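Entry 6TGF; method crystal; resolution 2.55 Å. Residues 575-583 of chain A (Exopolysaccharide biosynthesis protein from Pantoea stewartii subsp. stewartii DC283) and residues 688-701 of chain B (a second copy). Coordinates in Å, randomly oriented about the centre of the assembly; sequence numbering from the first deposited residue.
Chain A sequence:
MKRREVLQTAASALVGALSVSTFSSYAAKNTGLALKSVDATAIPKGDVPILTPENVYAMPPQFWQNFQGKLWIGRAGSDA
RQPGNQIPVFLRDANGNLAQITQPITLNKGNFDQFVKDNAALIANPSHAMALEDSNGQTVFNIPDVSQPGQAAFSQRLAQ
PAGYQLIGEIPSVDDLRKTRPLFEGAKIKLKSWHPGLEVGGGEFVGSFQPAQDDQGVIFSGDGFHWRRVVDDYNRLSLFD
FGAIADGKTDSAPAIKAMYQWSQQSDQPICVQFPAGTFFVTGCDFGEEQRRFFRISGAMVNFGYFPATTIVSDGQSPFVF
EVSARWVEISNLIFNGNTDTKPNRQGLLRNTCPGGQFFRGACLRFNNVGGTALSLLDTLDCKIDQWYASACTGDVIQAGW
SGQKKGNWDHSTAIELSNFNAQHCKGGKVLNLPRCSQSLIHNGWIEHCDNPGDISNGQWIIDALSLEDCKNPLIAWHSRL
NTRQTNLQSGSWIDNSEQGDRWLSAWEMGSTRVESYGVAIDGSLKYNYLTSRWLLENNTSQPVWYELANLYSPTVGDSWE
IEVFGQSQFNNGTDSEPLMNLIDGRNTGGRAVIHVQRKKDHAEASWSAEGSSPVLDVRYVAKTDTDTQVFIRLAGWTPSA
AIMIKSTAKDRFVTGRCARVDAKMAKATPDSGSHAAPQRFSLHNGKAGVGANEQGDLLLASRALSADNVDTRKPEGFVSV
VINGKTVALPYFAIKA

Chain A, residues 575-583: SEPLMNLID
Chain B 688-701: GVGANEQGDLLLAS

A shallow hollow on a β-hairpin can be filled by a segment that has no regular structure; the contact between two copies of an exopolysaccharide biosynthesis protein is a worked example. The receiving surface in chain B is an antiparallel hairpin, with strands 688-691 and 697-700. Its backbone pairs are reciprocal: Gly B688 N to Ala B700 O and Ala B700 N to Gly B688 O are both 3.0 Å, and Gly B690 N to Leu B698 O and Leu B698 N to Gly B690 O are both 2.8 Å. A type I turn from Asn B692 to Gly B695 joins the strands. Asn B692 (chi1 p, 75°) braces it from within: OD1 accepts a hydrogen bond from Asp B696 N at 2.9 Å and a weak one from Gly B695 N at 3.0 Å. Gly B695 takes phi/psi 95/29, a region that favours glycine.

Chain A 575-583 crosses this face as an irregular chain, extended through Glu A576, Pro A577 and Leu A578 (phi/psi -126/153, -75/142 and -67/123) and then bent. It runs against the numbering of the first strand: the CA of Leu A578 lies 5.6 Å from that of Asn B692, and the CA of Leu A581 lies 5.9 Å from that of Gly B690.

The principal bump is Leu A581 (chi1 p, 67°; chi2 93°, between wells), whose 101 Å² of covered surface is the largest share of any residue here. Its hollow is floored by glycines. An ideal CB on Gly B690 would lie just 3.2 Å from Leu A581 CB, and one on Gly B688 3.6 Å from Leu A581 CD1. Across the floor, Leu A581 CD2 approaches Leu B698 CB at 3.9 Å and Ala B700 CB at 3.8 Å. Ile A582 (m, t) extends the apolar patch, with CD1 4.2 Å from Ala B700 CB.

Leu A578 (t, p) provides a second knob, its CD2 3.7 Å from CD1 of Leu B698 (m, t). Leu A578 O sits 3.1 Å from Asn B692 CB, a close fit where the backbone passes the start of the turn.

Polar chemistry is sparse. Leu A578 N gives a weak hydrogen bond to Glu B693 OE1 at 3.5 Å, the sole hydrogen bond between the stretches. Beside it, Pro A577 CB rests 3.7 Å from Gln B694 OE1, and Met A579 (m, m, m) brings SD to 4.1 Å from Asn B692 ND2. The two stretches bury 525 Å² between them, both sides summed, with one weak hydrogen bond and mostly apolar contacts.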

# COMPACT_ATOMS: atom_id res chain seq x y z
N SER A 575 -55.10 12.10 -24.22
CA SER A 575 -56.54 11.84 -24.53
C SER A 575 -57.16 13.10 -25.13
O SER A 575 -57.94 12.97 -26.10
CB SER A 575 -57.29 11.38 -23.31
OG SER A 575 -57.43 12.44 -22.37
N GLU A 576 -56.82 14.27 -24.58
CA GLU A 576 -57.31 15.60 -25.03
C GLU A 576 -56.12 16.51 -25.32
O GLU A 576 -55.05 16.34 -24.74
CB GLU A 576 -58.22 16.22 -23.96
CG GLU A 576 -57.49 16.55 -22.66
CD GLU A 576 -58.38 16.97 -21.50
OE1 GLU A 576 -57.91 17.78 -20.68
OE2 GLU A 576 -59.52 16.47 -21.41
N PRO A 577 -56.27 17.50 -26.22
CA PRO A 577 -55.24 18.52 -26.42
C PRO A 577 -55.23 19.53 -25.26
O PRO A 577 -56.29 19.86 -24.77
CB PRO A 577 -55.63 19.18 -27.75
CG PRO A 577 -57.14 19.00 -27.83
CD PRO A 577 -57.43 17.70 -27.11
N LEU A 578 -54.03 19.98 -24.86
CA LEU A 578 -53.84 20.95 -23.74
C LEU A 578 -54.43 22.30 -24.14
O LEU A 578 -54.01 22.85 -25.19
CB LEU A 578 -52.34 21.07 -23.43
CG LEU A 578 -52.00 21.95 -22.22
CD1 LEU A 578 -52.23 21.20 -20.92
CD2 LEU A 578 -50.57 22.45 -22.30
N MET A 579 -55.37 22.81 -23.34
CA MET A 579 -56.03 24.13 -23.53
C MET A 579 -55.69 25.03 -22.33
O MET A 579 -55.35 26.21 -22.56
CB MET A 579 -57.55 23.97 -23.63
CG MET A 579 -57.98 22.98 -24.70
SD MET A 579 -57.56 23.54 -26.37
CE MET A 579 -58.98 24.57 -26.73
N ASN A 580 -55.80 24.49 -21.11
CA ASN A 580 -55.34 25.13 -19.85
C ASN A 580 -53.87 24.76 -19.63
O ASN A 580 -53.60 23.63 -19.20
CB ASN A 580 -56.20 24.71 -18.66
CG ASN A 580 -57.65 25.13 -18.80
OD1 ASN A 580 -58.30 24.81 -19.79
ND2 ASN A 580 -58.16 25.85 -17.82
N LEU A 581 -52.96 25.69 -19.92
CA LEU A 581 -51.49 25.47 -19.83
C LEU A 581 -51.07 25.26 -18.37
O LEU A 581 -50.09 24.51 -18.15
CB LEU A 581 -50.75 26.65 -20.48
CG LEU A 581 -50.87 27.99 -19.77
CD1 LEU A 581 -49.71 28.21 -18.80
CD2 LEU A 581 -50.94 29.13 -20.78
N ILE A 582 -51.78 25.87 -17.42
CA ILE A 582 -51.49 25.79 -15.96
C ILE A 582 -52.13 24.51 -15.39
O ILE A 582 -51.37 23.61 -14.98
CB ILE A 582 -51.97 27.05 -15.21
CG1 ILE A 582 -51.32 28.31 -15.79
CG2 ILE A 582 -51.74 26.92 -13.71
CD1 ILE A 582 -51.62 29.59 -15.03
N ASP A 583 -53.46 24.44 -15.37
CA ASP A 583 -54.26 23.41 -14.64
C ASP A 583 -54.69 22.28 -15.59
O ASP A 583 -55.62 21.54 -15.22
CB ASP A 583 -55.48 24.04 -13.97
CG ASP A 583 -55.14 25.08 -12.92
OD1 ASP A 583 -54.25 24.81 -12.09
OD2 ASP A 583 -55.77 26.16 -12.94
N GLY B 688 -49.52 32.88 -17.54
CA GLY B 688 -48.34 32.41 -18.30
C GLY B 688 -48.64 32.18 -19.77
O GLY B 688 -49.65 32.72 -20.27
N VAL B 689 -47.78 31.40 -20.43
CA VAL B 689 -47.79 31.16 -21.90
C VAL B 689 -47.49 29.67 -22.14
O VAL B 689 -46.85 29.05 -21.27
CB VAL B 689 -46.78 32.08 -22.62
CG1 VAL B 689 -45.37 31.93 -22.06
CG2 VAL B 689 -46.79 31.89 -24.13
N GLY B 690 -47.96 29.13 -23.27
CA GLY B 690 -47.71 27.74 -23.70
C GLY B 690 -47.99 27.54 -25.18
O GLY B 690 -48.19 28.55 -25.88
N ALA B 691 -48.00 26.28 -25.63
CA ALA B 691 -48.39 25.87 -27.00
C ALA B 691 -48.94 24.44 -26.95
O ALA B 691 -48.47 23.67 -26.09
CB ALA B 691 -47.20 25.98 -27.93
N ASN B 692 -49.90 24.10 -27.81
CA ASN B 692 -50.55 22.76 -27.84
C ASN B 692 -50.18 22.05 -29.14
O ASN B 692 -49.58 22.69 -30.03
CB ASN B 692 -52.07 22.85 -27.61
CG ASN B 692 -52.85 23.37 -28.80
OD1 ASN B 692 -52.28 23.70 -29.84
ND2 ASN B 692 -54.16 23.44 -28.66
N GLU B 693 -50.53 20.76 -29.24
CA GLU B 693 -50.15 19.85 -30.36
C GLU B 693 -50.96 20.19 -31.62
O GLU B 693 -50.54 19.76 -32.71
CB GLU B 693 -50.34 18.38 -29.98
CG GLU B 693 -51.77 18.01 -29.60
CD GLU B 693 -52.04 17.99 -28.11
OE1 GLU B 693 -51.91 19.05 -27.47
OE2 GLU B 693 -52.38 16.91 -27.59
N GLN B 694 -52.07 20.92 -31.48
CA GLN B 694 -52.88 21.44 -32.61
C GLN B 694 -52.15 22.60 -33.28
O GLN B 694 -52.49 22.93 -34.44
CB GLN B 694 -54.28 21.84 -32.13
CG GLN B 694 -55.19 20.64 -31.87
CD GLN B 694 -56.41 21.00 -31.06
OE1 GLN B 694 -56.36 21.83 -30.16
NE2 GLN B 694 -57.52 20.36 -31.38
N GLY B 695 -51.18 23.21 -32.58
CA GLY B 695 -50.29 24.26 -33.11
C GLY B 695 -50.80 25.65 -32.79
O GLY B 695 -50.52 26.58 -33.58
N ASP B 696 -51.53 25.79 -31.68
CA ASP B 696 -52.06 27.09 -31.17
C ASP B 696 -51.22 27.54 -29.98
O ASP B 696 -50.97 26.71 -29.08
CB ASP B 696 -53.53 26.97 -30.76
CG ASP B 696 -54.52 27.13 -31.91
OD1 ASP B 696 -54.08 27.51 -33.02
OD2 ASP B 696 -55.72 26.86 -31.69
N LEU B 697 -50.80 28.81 -29.98
CA LEU B 697 -50.24 29.52 -28.80
C LEU B 697 -51.29 29.51 -27.69
O LEU B 697 -52.46 29.81 -27.98
CB LEU B 697 -49.87 30.95 -29.22
CG LEU B 697 -49.45 31.89 -28.08
CD1 LEU B 697 -48.11 31.48 -27.50
CD2 LEU B 697 -49.40 33.33 -28.57
N LEU B 698 -50.88 29.15 -26.46
CA LEU B 698 -51.73 29.22 -25.24
C LEU B 698 -51.31 30.44 -24.42
O LEU B 698 -50.09 30.62 -24.23
CB LEU B 698 -51.58 27.93 -24.42
CG LEU B 698 -51.61 26.62 -25.20
CD1 LEU B 698 -51.52 25.43 -24.25
CD2 LEU B 698 -52.86 26.51 -26.06
N LEU B 699 -52.27 31.24 -23.97
CA LEU B 699 -52.07 32.36 -23.01
C LEU B 699 -53.03 32.19 -21.84
O LEU B 699 -54.16 31.69 -22.06
CB LEU B 699 -52.31 33.70 -23.72
CG LEU B 699 -51.43 33.99 -24.93
CD1 LEU B 699 -51.80 35.33 -25.56
CD2 LEU B 699 -49.95 33.99 -24.57
N ALA B 700 -52.59 32.57 -20.64
CA ALA B 700 -53.39 32.57 -19.39
C ALA B 700 -53.13 33.87 -18.63
O ALA B 700 -51.96 34.26 -18.49
CB ALA B 700 -53.04 31.36 -18.55
N SER B 701 -54.21 34.52 -18.17
CA SER B 701 -54.19 35.82 -17.44
C SER B 701 -55.59 36.09 -16.88
O SER B 701 -56.53 35.40 -17.29
CB SER B 701 -53.73 36.94 -18.33
OG SER B 701 -53.57 38.14 -17.60